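Local atomic coordinates of bifunctional protein PutA (PDB entry 5UR2), a protein that probably oxidises L-proline to L-glutamate in two steps, with an FAD-dependent proline dehydrogenase domain and an NAD-dependent L-glutamate gamma-semialdehyde dehydrogenase domain. Residues Q7-R13 and M364-K369; Y334-A338 and R358-C363; F262-F267 and R293-W298; K215-K219 and E251-L256. Residue numbers count along the deposited sequence, not the author numbering.

Contact 1 of 4, residues Q7-R13 and M364-K369; sequences QSQIVSR and MLYAEK
Both segments are helical. Residues 7-13 lie on helix 6-22 and residues 364-369 on helix 357-369. The two short axes approach to 10.2 Å, and their N-to-C directions differ by 123° (signed crossing angle 123°). The crossing is centred on Ile10 and Leu365, whose CA atoms lie 6.3 Å apart. The pair buries 435 Å² in all.

Apolar packing fills the middle. Ile10, in the mt rotamer, places CG1 3.8 Å from Leu365 CB, and its CD1 is 3.9 Å from Tyr366 CE1. Leu365 CD2 lies 3.6 Å from Arg13 CB and also sits over one face of the Arg13 guanidinium.

Charged and polar bonds flank this packing. Arg13 has chi1 t and chi2 p, so its two terminal nitrogens meet the Glu368 carboxylate end-on. Arg13 NH1 bonds Glu368 OE2 at 2.7 Å, and Arg13 NH2 bonds Glu368 OE1 at 3.0 Å, a bidentate salt bridge. One helical turn before Arg13, Gln9 OE1 accepts a hydrogen bond from Lys369 NZ at 3.0 Å. Gln7 and Tyr366 send their polar ends to Arg358 and Glu335 instead.

The arrangement is plain interhelical packing. It joins a helix of the PutA N-terminal region to an outer helix of the proline dehydrogenase (beta/alpha)8 barrel.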
loop_
_atom_site.group_PDB
_atom_site.type_symbol
_atom_site.label_atom_id
_atom_site.label_comp_id
_atom_site.label_asym_id
_atom_site.label_seq_id
_atom_site.Cartn_x
_atom_site.Cartn_y
_atom_site.Cartn_z
ATOM N N GLN B 7 45.008 -22.584 -32.527
ATOM C CA GLN B 7 44.714 -21.259 -32.004
ATOM C C GLN B 7 45.900 -20.320 -32.177
ATOM O O GLN B 7 45.711 -19.119 -32.398
ATOM C CB GLN B 7 44.277 -21.363 -30.542
ATOM C CG GLN B 7 42.952 -22.129 -30.405
ATOM C CD GLN B 7 41.862 -21.584 -31.345
ATOM O OE1 GLN B 7 41.696 -20.372 -31.498
ATOM N NE2 GLN B 7 41.161 -22.489 -32.022
ATOM N N SER B 8 47.124 -20.844 -32.074
ATOM C CA SER B 8 48.304 -20.022 -32.319
ATOM C C SER B 8 48.432 -19.633 -33.788
ATOM O O SER B 8 48.929 -18.544 -34.094
ATOM C CB SER B 8 49.565 -20.749 -31.854
ATOM O OG SER B 8 50.313 -21.198 -32.972
ATOM N N GLN B 9 48.036 -20.511 -34.711
ATOM C CA GLN B 9 48.122 -20.155 -36.127
ATOM C C GLN B 9 47.049 -19.144 -36.514
ATOM O O GLN B 9 47.279 -18.289 -37.378
ATOM C CB GLN B 9 48.001 -21.398 -36.995
ATOM C CG GLN B 9 48.955 -22.514 -36.618
ATOM C CD GLN B 9 48.943 -23.661 -37.617
ATOM O OE1 GLN B 9 48.825 -23.453 -38.828
ATOM N NE2 GLN B 9 49.068 -24.882 -37.109
ATOM N N ILE B 10 45.872 -19.229 -35.897
ATOM C CA ILE B 10 44.837 -18.229 -36.145
ATOM C C ILE B 10 45.297 -16.858 -35.646
ATOM O O ILE B 10 45.199 -15.855 -36.363
ATOM C CB ILE B 10 43.509 -18.675 -35.508
ATOM C CG1 ILE B 10 42.997 -19.918 -36.243
ATOM C CG2 ILE B 10 42.479 -17.553 -35.556
ATOM C CD1 ILE B 10 41.815 -20.563 -35.595
ATOM N N VAL B 11 45.851 -16.807 -34.428
ATOM C CA VAL B 11 46.362 -15.542 -33.897
ATOM C C VAL B 11 47.388 -14.937 -34.847
ATOM O O VAL B 11 47.404 -13.718 -35.070
ATOM C CB VAL B 11 46.939 -15.737 -32.482
ATOM C CG1 VAL B 11 47.740 -14.509 -32.049
ATOM C CG2 VAL B 11 45.818 -15.981 -31.499
ATOM N N SER B 12 48.262 -15.774 -35.415
ATOM C CA SER B 12 49.266 -15.283 -36.360
ATOM C C SER B 12 48.620 -14.659 -37.593
ATOM O O SER B 12 49.077 -13.618 -38.080
ATOM C CB SER B 12 50.214 -16.415 -36.767
ATOM O OG SER B 12 50.931 -16.882 -35.644
ATOM N N ARG B 13 47.594 -15.310 -38.147
ATOM C CA ARG B 13 46.937 -14.754 -39.323
ATOM C C ARG B 13 46.283 -13.415 -39.005
ATOM O O ARG B 13 46.352 -12.476 -39.808
ATOM C CB ARG B 13 45.912 -15.741 -39.876
ATOM C CG ARG B 13 45.189 -15.225 -41.103
ATOM C CD ARG B 13 46.187 -14.978 -42.217
ATOM N NE ARG B 13 47.037 -16.142 -42.441
ATOM C CZ ARG B 13 46.743 -17.144 -43.262
ATOM N NH1 ARG B 13 45.616 -17.118 -43.966
ATOM N NH2 ARG B 13 47.588 -18.168 -43.388
ATOM N N MET B 364 39.820 -18.351 -42.441
ATOM C CA MET B 364 40.896 -18.562 -43.404
ATOM C C MET B 364 41.684 -19.813 -43.071
ATOM O O MET B 364 42.003 -20.611 -43.960
ATOM C CB MET B 364 41.838 -17.361 -43.437
ATOM C CG MET B 364 41.253 -16.101 -44.035
ATOM S SD MET B 364 42.387 -14.713 -43.841
ATOM C CE MET B 364 41.420 -13.419 -44.610
ATOM N N LEU B 365 42.021 -19.988 -41.791
ATOM C CA LEU B 365 42.842 -21.120 -41.377
ATOM C C LEU B 365 42.073 -22.428 -41.506
ATOM O O LEU B 365 42.599 -23.421 -42.030
ATOM C CB LEU B 365 43.329 -20.919 -39.936
ATOM C CG LEU B 365 44.760 -20.408 -39.797
ATOM C CD1 LEU B 365 45.752 -21.438 -40.297
ATOM C CD2 LEU B 365 44.909 -19.130 -40.587
ATOM N N TYR B 366 40.816 -22.435 -41.052
ATOM C CA TYR B 366 39.990 -23.632 -41.167
ATOM C C TYR B 366 39.880 -24.060 -42.625
ATOM O O TYR B 366 39.953 -25.258 -42.945
ATOM C CB TYR B 366 38.598 -23.375 -40.571
ATOM C CG TYR B 366 38.574 -23.098 -39.073
ATOM C CD1 TYR B 366 39.490 -23.685 -38.199
ATOM C CD2 TYR B 366 37.654 -22.207 -38.544
ATOM C CE1 TYR B 366 39.460 -23.403 -36.810
ATOM C CE2 TYR B 366 37.623 -21.910 -37.173
ATOM C CZ TYR B 366 38.517 -22.511 -36.312
ATOM O OH TYR B 366 38.456 -22.197 -34.960
ATOM N N ALA B 367 39.743 -23.086 -43.534
ATOM C CA ALA B 367 39.762 -23.416 -44.956
ATOM C C ALA B 367 41.114 -23.989 -45.363
ATOM O O ALA B 367 41.183 -24.956 -46.130
ATOM C CB ALA B 367 39.419 -22.185 -45.797
ATOM N N GLU B 368 42.208 -23.410 -44.857
ATOM C CA GLU B 368 43.532 -23.861 -45.288
ATOM C C GLU B 368 43.852 -25.250 -44.755
ATOM O O GLU B 368 44.475 -26.053 -45.453
ATOM C CB GLU B 368 44.609 -22.862 -44.860
ATOM C CG GLU B 368 44.608 -21.605 -45.707
ATOM C CD GLU B 368 45.405 -20.465 -45.104
ATOM O OE1 GLU B 368 46.257 -20.725 -44.220
ATOM O OE2 GLU B 368 45.167 -19.306 -45.520
ATOM N N LYS B 369 43.437 -25.555 -43.525
ATOM C CA LYS B 369 43.674 -26.892 -42.998
ATOM C C LYS B 369 42.910 -27.959 -43.777
ATOM O O LYS B 369 43.307 -29.129 -43.735
ATOM C CB LYS B 369 43.306 -26.952 -41.516
ATOM C CG LYS B 369 44.224 -26.122 -40.611
ATOM C CD LYS B 369 45.689 -26.553 -40.734
ATOM C CE LYS B 369 46.624 -25.723 -39.845
ATOM N NZ LYS B 369 48.075 -26.031 -40.069
#

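Contact 2 of 4, residues Y334-A338 and R358-C363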
loop_
_atom_site.group_PDB
_atom_site.type_symbol
_atom_site.label_atom_id
_atom_site.label_comp_id
_atom_site.label_asym_id
_atom_site.label_seq_id
_atom_site.Cartn_x
_atom_site.Cartn_y
_atom_site.Cartn_z
ATOM N N TYR B 334 29.849 -19.235 -34.178
ATOM C CA TYR B 334 30.141 -18.878 -35.566
ATOM C C TYR B 334 31.272 -19.743 -36.104
ATOM O O TYR B 334 31.162 -20.335 -37.186
ATOM C CB TYR B 334 30.509 -17.395 -35.672
ATOM C CG TYR B 334 30.577 -16.864 -37.094
ATOM C CD1 TYR B 334 31.628 -17.198 -37.947
ATOM C CD2 TYR B 334 29.594 -16.000 -37.568
ATOM C CE1 TYR B 334 31.681 -16.711 -39.259
ATOM C CE2 TYR B 334 29.635 -15.504 -38.852
ATOM C CZ TYR B 334 30.680 -15.858 -39.701
ATOM O OH TYR B 334 30.688 -15.353 -40.980
ATOM N N GLU B 335 32.366 -19.840 -35.348
ATOM C CA GLU B 335 33.505 -20.612 -35.827
ATOM C C GLU B 335 33.153 -22.092 -35.948
ATOM O O GLU B 335 33.553 -22.752 -36.914
ATOM C CB GLU B 335 34.718 -20.362 -34.922
ATOM C CG GLU B 335 35.238 -18.927 -35.056
ATOM C CD GLU B 335 36.513 -18.609 -34.268
ATOM O OE1 GLU B 335 37.242 -19.525 -33.844
ATOM O OE2 GLU B 335 36.784 -17.406 -34.081
ATOM N N LEU B 336 32.368 -22.618 -35.008
ATOM C CA LEU B 336 31.930 -24.010 -35.095
ATOM C C LEU B 336 31.090 -24.239 -36.353
ATOM O O LEU B 336 31.294 -25.215 -37.084
ATOM C CB LEU B 336 31.146 -24.378 -33.826
ATOM C CG LEU B 336 30.501 -25.764 -33.768
ATOM C CD1 LEU B 336 31.594 -26.833 -33.513
ATOM C CD2 LEU B 336 29.403 -25.852 -32.721
ATOM N N CYS B 337 30.125 -23.344 -36.614
ATOM C CA CYS B 337 29.325 -23.446 -37.830
ATOM C C CYS B 337 30.188 -23.322 -39.082
ATOM O O CYS B 337 30.006 -24.074 -40.054
ATOM C CB CYS B 337 28.235 -22.373 -37.834
ATOM S SG CYS B 337 26.924 -22.676 -36.624
ATOM N N ALA B 338 31.124 -22.367 -39.082
ATOM C CA ALA B 338 31.975 -22.158 -40.247
ATOM C C ALA B 338 32.793 -23.410 -40.563
ATOM O O ALA B 338 32.873 -23.837 -41.718
ATOM C CB ALA B 338 32.871 -20.938 -40.025
ATOM N N ARG B 358 39.369 -11.491 -35.962
ATOM C CA ARG B 358 39.476 -12.834 -35.383
ATOM C C ARG B 358 38.637 -13.844 -36.161
ATOM O O ARG B 358 39.151 -14.878 -36.617
ATOM C CB ARG B 358 39.061 -12.816 -33.908
ATOM C CG ARG B 358 38.648 -14.188 -33.347
ATOM C CD ARG B 358 39.826 -15.157 -33.219
ATOM N NE ARG B 358 39.380 -16.555 -33.138
ATOM C CZ ARG B 358 40.134 -17.562 -32.689
ATOM N NH1 ARG B 358 41.370 -17.331 -32.273
ATOM N NH2 ARG B 358 39.656 -18.803 -32.659
ATOM N N THR B 359 37.343 -13.544 -36.337
ATOM C CA THR B 359 36.437 -14.414 -37.089
ATOM C C THR B 359 36.962 -14.687 -38.494
ATOM O O THR B 359 36.998 -15.838 -38.949
ATOM C CB THR B 359 35.052 -13.767 -37.168
ATOM O OG1 THR B 359 34.593 -13.447 -35.845
ATOM C CG2 THR B 359 34.038 -14.713 -37.863
ATOM N N LEU B 360 37.348 -13.629 -39.208
ATOM C CA LEU B 360 37.859 -13.800 -40.564
ATOM C C LEU B 360 39.113 -14.674 -40.586
ATOM O O LEU B 360 39.254 -15.543 -41.455
ATOM C CB LEU B 360 38.143 -12.431 -41.188
ATOM C CG LEU B 360 36.936 -11.489 -41.331
ATOM C CD1 LEU B 360 37.368 -10.075 -41.713
ATOM C CD2 LEU B 360 35.989 -12.032 -42.366
ATOM N N ALA B 361 40.043 -14.444 -39.653
ATOM C CA ALA B 361 41.294 -15.207 -39.635
ATOM C C ALA B 361 41.048 -16.677 -39.311
ATOM O O ALA B 361 41.715 -17.559 -39.863
ATOM C CB ALA B 361 42.276 -14.602 -38.628
ATOM N N ALA B 362 40.113 -16.962 -38.406
ATOM C CA ALA B 362 39.771 -18.353 -38.111
ATOM C C ALA B 362 39.212 -19.049 -39.348
ATOM O O ALA B 362 39.625 -20.161 -39.692
ATOM C CB ALA B 362 38.769 -18.411 -36.957
ATOM N N CYS B 363 38.296 -18.390 -40.058
ATOM C CA CYS B 363 37.763 -18.981 -41.276
ATOM C C CYS B 363 38.879 -19.281 -42.276
ATOM O O CYS B 363 38.903 -20.357 -42.886
ATOM C CB CYS B 363 36.722 -18.056 -41.890
ATOM S SG CYS B 363 35.188 -17.916 -40.933
HETATM O O HOH W 1 35.195 -14.961 -33.755
#
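A buried ion pair is the striking feature here. The Glu335 carboxylate meets the Arg358 guanidinium edge-on through two hydrogen bonds. Arg358 NH2 donates to Glu335 OE1 at 2.8 Å, and Arg358 NE donates to Glu335 OE2 at 2.9 Å. Both groups have further partners: Tyr366 and Gln7 bond to Glu335 OE1 and Arg358 NH2, and Leu444 O accepts from Arg358 NH1. One water adds a bridge. It donates to Glu335 OE2 at 2.9 Å and lies 2.7 Å from Thr359 OG1, which also bonds Lys303.

The helices, 327-343 and 357-369, flank strand 349-353 in sequence and are neighbours on the outside of the proline dehydrogenase (beta/alpha)8 barrel. They run nearly parallel, at 25° with axes 10.2 Å apart, as expected of successive barrel helices. Phe352 of that strand packs under Tyr334, Ala338 and Cys363.

The rest is close packing. Thr359 CG2 sits over one face of the Tyr334 ring, 3.4 Å from Tyr334 CE1. Cys363 SG approaches the ring edge, 4.1 Å from Tyr334 CE1, and is 3.9 Å from Ala338 CB. Ala362 CB lies 3.5 Å from Glu335 CD. The Thr359 side chain is about 5 Å from the bound N-propargylglycine-modified FAD, between nearest atoms.

Contact 3 of 4, residues F262-F267 and R293-W298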
loop_
_atom_site.group_PDB
_atom_site.type_symbol
_atom_site.label_atom_id
_atom_site.label_comp_id
_atom_site.label_asym_id
_atom_site.label_seq_id
_atom_site.Cartn_x
_atom_site.Cartn_y
_atom_site.Cartn_z
ATOM N N PHE B 262 13.639 -25.582 -59.906
ATOM C CA PHE B 262 14.755 -24.926 -59.231
ATOM C C PHE B 262 15.860 -25.858 -58.753
ATOM O O PHE B 262 16.946 -25.371 -58.423
ATOM C CB PHE B 262 14.260 -24.148 -57.996
ATOM C CG PHE B 262 13.286 -23.052 -58.302
ATOM C CD1 PHE B 262 13.640 -21.994 -59.124
ATOM C CD2 PHE B 262 12.013 -23.078 -57.762
ATOM C CE1 PHE B 262 12.741 -20.971 -59.394
ATOM C CE2 PHE B 262 11.105 -22.068 -58.035
ATOM C CZ PHE B 262 11.473 -21.007 -58.849
ATOM N N LYS B 263 15.623 -27.170 -58.689
ATOM C CA LYS B 263 16.520 -28.021 -57.908
ATOM C C LYS B 263 17.927 -28.124 -58.490
ATOM O O LYS B 263 18.791 -28.717 -57.842
ATOM C CB LYS B 263 15.901 -29.408 -57.676
ATOM C CG LYS B 263 15.813 -30.351 -58.863
ATOM C CD LYS B 263 14.857 -31.504 -58.525
ATOM C CE LYS B 263 14.947 -31.897 -57.050
ATOM N NZ LYS B 263 13.824 -32.779 -56.619
ATOM N N ASN B 264 18.174 -27.615 -59.700
ATOM C CA ASN B 264 19.484 -27.706 -60.331
ATOM C C ASN B 264 20.252 -26.389 -60.303
ATOM O O ASN B 264 21.373 -26.332 -60.809
ATOM C CB ASN B 264 19.313 -28.146 -61.783
ATOM C CG ASN B 264 18.741 -29.533 -61.891
ATOM O OD1 ASN B 264 19.292 -30.495 -61.350
ATOM N ND2 ASN B 264 17.578 -29.632 -62.514
ATOM N N TYR B 265 19.702 -25.343 -59.700
ATOM C CA TYR B 265 20.345 -24.035 -59.685
ATOM C C TYR B 265 21.145 -23.866 -58.398
ATOM O O TYR B 265 20.610 -24.057 -57.303
ATOM C CB TYR B 265 19.301 -22.926 -59.818
ATOM C CG TYR B 265 19.872 -21.572 -60.181
ATOM C CD1 TYR B 265 20.544 -21.377 -61.387
ATOM C CD2 TYR B 265 19.699 -20.470 -59.335
ATOM C CE1 TYR B 265 21.053 -20.128 -61.729
ATOM C CE2 TYR B 265 20.208 -19.223 -59.670
ATOM C CZ TYR B 265 20.880 -19.056 -60.867
ATOM O OH TYR B 265 21.378 -17.814 -61.202
ATOM N N LYS B 266 22.422 -23.511 -58.535
ATOM C CA LYS B 266 23.325 -23.375 -57.399
ATOM C C LYS B 266 23.268 -22.008 -56.723
ATOM O O LYS B 266 23.608 -21.904 -55.540
ATOM C CB LYS B 266 24.773 -23.620 -57.842
ATOM C CG LYS B 266 25.084 -25.036 -58.271
ATOM C CD LYS B 266 26.596 -25.243 -58.439
ATOM C CE LYS B 266 27.151 -24.415 -59.570
ATOM N NZ LYS B 266 28.582 -24.743 -59.770
ATOM N N PHE B 267 22.797 -20.977 -57.413
ATOM C CA PHE B 267 22.990 -19.590 -56.985
ATOM C C PHE B 267 21.753 -19.009 -56.304
ATOM O O PHE B 267 21.253 -17.927 -56.611
ATOM C CB PHE B 267 23.440 -18.778 -58.184
ATOM C CG PHE B 267 24.732 -19.279 -58.745
ATOM C CD1 PHE B 267 25.831 -19.442 -57.918
ATOM C CD2 PHE B 267 24.820 -19.710 -60.054
ATOM C CE1 PHE B 267 27.028 -19.937 -58.413
ATOM C CE2 PHE B 267 26.020 -20.213 -60.558
ATOM C CZ PHE B 267 27.126 -20.330 -59.730
ATOM N N ARG B 293 19.054 -32.671 -51.895
ATOM C CA ARG B 293 18.678 -31.869 -53.053
ATOM C C ARG B 293 19.489 -32.262 -54.281
ATOM O O ARG B 293 18.957 -32.312 -55.396
ATOM C CB ARG B 293 18.851 -30.382 -52.738
ATOM C CG ARG B 293 18.550 -29.463 -53.914
ATOM C CD ARG B 293 18.616 -28.014 -53.482
ATOM N NE ARG B 293 18.172 -27.069 -54.503
ATOM C CZ ARG B 293 18.979 -26.227 -55.147
ATOM N NH1 ARG B 293 20.286 -26.205 -54.894
ATOM N NH2 ARG B 293 18.478 -25.389 -56.041
ATOM N N GLY B 294 20.769 -32.588 -54.090
ATOM C CA GLY B 294 21.625 -33.001 -55.184
ATOM C C GLY B 294 22.272 -31.883 -55.969
ATOM O O GLY B 294 22.905 -32.154 -56.989
ATOM N N THR B 295 22.117 -30.634 -55.535
ATOM C CA THR B 295 22.722 -29.484 -56.145
ATOM C C THR B 295 23.036 -28.540 -54.992
ATOM O O THR B 295 22.175 -28.323 -54.127
ATOM C CB THR B 295 21.806 -28.810 -57.168
ATOM O OG1 THR B 295 21.562 -29.710 -58.266
ATOM C CG2 THR B 295 22.404 -27.490 -57.664
ATOM N N PRO B 296 24.239 -27.994 -54.931
ATOM C CA PRO B 296 24.569 -27.092 -53.826
ATOM C C PRO B 296 23.748 -25.808 -53.871
ATOM O O PRO B 296 23.189 -25.412 -54.897
ATOM C CB PRO B 296 26.062 -26.813 -54.024
ATOM C CG PRO B 296 26.554 -27.993 -54.880
ATOM C CD PRO B 296 25.406 -28.316 -55.774
ATOM N N PHE B 297 23.642 -25.184 -52.702
ATOM C CA PHE B 297 23.217 -23.800 -52.566
ATOM C C PHE B 297 24.131 -23.153 -51.528
ATOM O O PHE B 297 24.990 -23.814 -50.941
ATOM C CB PHE B 297 21.736 -23.712 -52.182
ATOM C CG PHE B 297 21.423 -24.359 -50.873
ATOM C CD1 PHE B 297 21.126 -25.711 -50.803
ATOM C CD2 PHE B 297 21.441 -23.615 -49.697
ATOM C CE1 PHE B 297 20.844 -26.306 -49.583
ATOM C CE2 PHE B 297 21.169 -24.214 -48.470
ATOM C CZ PHE B 297 20.868 -25.558 -48.413
ATOM N N TRP B 298 23.923 -21.869 -51.265
ATOM C CA TRP B 298 24.819 -21.091 -50.421
ATOM C C TRP B 298 24.197 -20.774 -49.061
ATOM O O TRP B 298 22.983 -20.594 -48.945
ATOM C CB TRP B 298 25.201 -19.785 -51.121
ATOM C CG TRP B 298 26.149 -20.002 -52.235
ATOM C CD1 TRP B 298 25.874 -20.587 -53.431
ATOM C CD2 TRP B 298 27.532 -19.639 -52.268
ATOM N NE1 TRP B 298 27.000 -20.611 -54.212
ATOM C CE2 TRP B 298 28.035 -20.037 -53.523
ATOM C CE3 TRP B 298 28.395 -19.016 -51.361
ATOM C CZ2 TRP B 298 29.363 -19.838 -53.897
ATOM C CZ3 TRP B 298 29.720 -18.816 -51.736
ATOM C CH2 TRP B 298 30.190 -19.234 -52.993
#
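Two loops of the proline dehydrogenase (beta/alpha)8 barrel meet here. Each follows a barrel helix and leads into the next strand, 268-273 or 298-302. Lys266, Arg293 and Lys263 have the largest areas buried by the contact.

Arg293 ends helix 279-293 and extends its side chain under the other loop, where a type I turn runs from Phe262 to Tyr265. Its guanidinium gathers backbone carbonyls. Tyr265 O accepts from Arg293 NH2 at 2.8 Å and from Arg293 NH1 at 3.2 Å. Arg293 NH1 also bonds Thr295 O of its own loop at 2.9 Å, so one side chain ties both loops together. Arg293 NE bonds Ile257 O, at the end of the preceding barrel helix.

Lys263 offers mainly its backbone. Its carbonyl lies over one face of the guanidinium, with Lys263 O 3.7 Å from Arg293 CZ. The same Lys263 O is 3.0 Å from Thr295 OG1, a weak hydrogen bond at best. Gly294, with positive phi, breaks the helix just before Thr295.

Lys266 packs its aliphatic chain along Thr295 and Pro296, with Lys266 CG 3.7 Å from Thr295 CG2. Here the backbones come closest, and the CA atoms of Lys266 and Phe297 are 4.9 Å apart. Two CA-H...O contacts join them: Lys266 CA lies 3.2 Å from Pro296 O, and Phe297 CA lies 3.5 Å from Lys266 O.

Contact 4 of 4, residues K215-K219 and E251-L256; sequences KKILK and EVFTEL
Two helical segments cross at 62° between N-to-C directions, with a signed angle of -62° and 9.5 Å between axes. Residues 215-219 belong to helix 211-232 and residues 251-256 to helix 246-257. The closest CA pair is Lys219 and Val252, at 5.8 Å.

Both lysine ammonium groups bond glutamates. Lys215 has chi1 t, chi2 t and chi3 p. Its NZ donates to Glu251 OE1 at a very short 2.5 Å and to Glu255 OE2 at 2.6 Å. Lys219 has chi1 m, chi2 t and chi3 p, and its NZ donates to Glu255 OE1 at 2.6 Å. Glu255 therefore uses both oxygens, one for each lysine. Glu251 OE1 also accepts from Trp211 NE1.

Beneath the charges, Val252 CG2 packs 3.9 Å from Leu218 CB. Leu256 CD1 is 4.0 Å from Lys219 O.

The result is a four-residue salt-bridge network between two successive outer helices of a (beta/alpha)8 barrel.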
loop_
_atom_site.group_PDB
_atom_site.type_symbol
_atom_site.label_atom_id
_atom_site.label_comp_id
_atom_site.label_asym_id
_atom_site.label_seq_id
_atom_site.Cartn_x
_atom_site.Cartn_y
_atom_site.Cartn_z
ATOM N N LYS B 215 2.907 -20.427 -45.296
ATOM C CA LYS B 215 4.073 -20.924 -46.015
ATOM C C LYS B 215 3.812 -21.014 -47.516
ATOM O O LYS B 215 4.679 -20.652 -48.322
ATOM C CB LYS B 215 4.481 -22.281 -45.455
ATOM C CG LYS B 215 5.591 -22.955 -46.235
ATOM C CD LYS B 215 6.266 -24.050 -45.400
ATOM C CE LYS B 215 5.313 -25.162 -44.995
ATOM N NZ LYS B 215 6.113 -26.297 -44.460
ATOM N N LYS B 216 2.625 -21.499 -47.909
ATOM C CA LYS B 216 2.291 -21.572 -49.328
ATOM C C LYS B 216 2.254 -20.182 -49.955
ATOM O O LYS B 216 2.733 -19.991 -51.079
ATOM C CB LYS B 216 0.962 -22.295 -49.535
ATOM C CG LYS B 216 0.463 -22.240 -50.990
ATOM C CD LYS B 216 -0.904 -22.895 -51.130
ATOM C CE LYS B 216 -1.769 -22.161 -52.159
ATOM N NZ LYS B 216 -1.147 -22.125 -53.507
ATOM N N ILE B 217 1.677 -19.201 -49.253
ATOM C CA ILE B 217 1.604 -17.852 -49.813
ATOM C C ILE B 217 2.998 -17.250 -49.945
ATOM O O ILE B 217 3.330 -16.650 -50.977
ATOM C CB ILE B 217 0.674 -16.956 -48.968
ATOM C CG1 ILE B 217 -0.774 -17.418 -49.100
ATOM C CG2 ILE B 217 0.816 -15.482 -49.362
ATOM C CD1 ILE B 217 -1.733 -16.741 -48.119
ATOM N N LEU B 218 3.840 -17.403 -48.912
ATOM C CA LEU B 218 5.198 -16.869 -48.980
ATOM C C LEU B 218 5.966 -17.477 -50.152
ATOM O O LEU B 218 6.616 -16.761 -50.921
ATOM C CB LEU B 218 5.933 -17.108 -47.656
ATOM C CG LEU B 218 5.409 -16.247 -46.499
ATOM C CD1 LEU B 218 5.903 -16.752 -45.148
ATOM C CD2 LEU B 218 5.800 -14.809 -46.706
ATOM N N LYS B 219 5.880 -18.797 -50.318
ATOM C CA LYS B 219 6.522 -19.449 -51.452
ATOM C C LYS B 219 5.996 -18.909 -52.773
ATOM O O LYS B 219 6.775 -18.681 -53.707
ATOM C CB LYS B 219 6.315 -20.965 -51.380
ATOM C CG LYS B 219 7.122 -21.643 -50.292
ATOM C CD LYS B 219 6.561 -23.012 -49.899
ATOM C CE LYS B 219 6.740 -24.045 -51.001
ATOM N NZ LYS B 219 6.188 -25.367 -50.578
ATOM N N GLU B 251 11.751 -23.296 -43.874
ATOM C CA GLU B 251 10.833 -24.154 -44.618
ATOM C C GLU B 251 10.480 -23.538 -45.971
ATOM O O GLU B 251 10.437 -24.237 -46.987
ATOM C CB GLU B 251 9.561 -24.413 -43.799
ATOM C CG GLU B 251 9.814 -25.262 -42.571
ATOM C CD GLU B 251 8.547 -25.754 -41.917
ATOM O OE1 GLU B 251 7.446 -25.565 -42.484
ATOM O OE2 GLU B 251 8.656 -26.333 -40.826
ATOM N N VAL B 252 10.225 -22.231 -46.002
ATOM C CA VAL B 252 9.921 -21.568 -47.266
ATOM C C VAL B 252 11.065 -21.773 -48.251
ATOM O O VAL B 252 10.861 -22.188 -49.398
ATOM C CB VAL B 252 9.629 -20.076 -47.016
ATOM C CG1 VAL B 252 9.622 -19.283 -48.303
ATOM C CG2 VAL B 252 8.308 -19.904 -46.251
ATOM N N PHE B 253 12.294 -21.510 -47.797
ATOM C CA PHE B 253 13.460 -21.551 -48.676
ATOM C C PHE B 253 13.742 -22.955 -49.188
ATOM O O PHE B 253 13.941 -23.164 -50.392
ATOM C CB PHE B 253 14.680 -21.000 -47.939
ATOM C CG PHE B 253 15.940 -21.074 -48.732
ATOM C CD1 PHE B 253 16.211 -20.130 -49.719
ATOM C CD2 PHE B 253 16.880 -22.070 -48.474
ATOM C CE1 PHE B 253 17.397 -20.189 -50.448
ATOM C CE2 PHE B 253 18.053 -22.135 -49.199
ATOM C CZ PHE B 253 18.314 -21.196 -50.189
ATOM N N THR B 254 13.814 -23.921 -48.279
ATOM C CA THR B 254 14.225 -25.261 -48.675
ATOM C C THR B 254 13.173 -25.926 -49.560
ATOM O O THR B 254 13.520 -26.606 -50.528
ATOM C CB THR B 254 14.528 -26.115 -47.436
ATOM O OG1 THR B 254 13.428 -26.056 -46.513
ATOM C CG2 THR B 254 15.800 -25.639 -46.754
ATOM N N GLU B 255 11.888 -25.746 -49.248
ATOM C CA GLU B 255 10.861 -26.329 -50.103
ATOM C C GLU B 255 10.874 -25.679 -51.478
ATOM O O GLU B 255 10.701 -26.360 -52.495
ATOM C CB GLU B 255 9.480 -26.203 -49.453
ATOM C CG GLU B 255 9.271 -27.064 -48.182
ATOM C CD GLU B 255 7.882 -26.838 -47.562
ATOM O OE1 GLU B 255 7.008 -26.306 -48.270
ATOM O OE2 GLU B 255 7.647 -27.201 -46.395
ATOM N N LEU B 256 11.094 -24.361 -51.525
ATOM C CA LEU B 256 11.079 -23.638 -52.790
ATOM C C LEU B 256 12.196 -24.117 -53.721
ATOM O O LEU B 256 11.942 -24.443 -54.889
ATOM C CB LEU B 256 11.177 -22.133 -52.531
ATOM C CG LEU B 256 10.929 -21.219 -53.727
ATOM C CD1 LEU B 256 9.542 -21.473 -54.340
ATOM C CD2 LEU B 256 11.072 -19.756 -53.300
#

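All four contacts belong to the proline dehydrogenase barrel or its border. Along the chain, contact 4 comes first, then 3, then 2. Contact 1 spans them all, because residues 7-13 come from the N-terminal region. Contacts 1 and 2 share helix 357-369. Their centres are about 9 Å apart, and they are joined by Gln7 with Arg358 and Tyr366 with Glu335. Contacts 3 and 4 have centres about 15 Å apart and touch through Phe297 on Phe253 and Phe262 on Leu256. The pairs do not touch; centres of contacts 2 and 3 are about 24 Å apart, those of 1 and 4 about 38 Å. Together they join neighbouring barrel elements and dock the N-terminal helix onto the barrel.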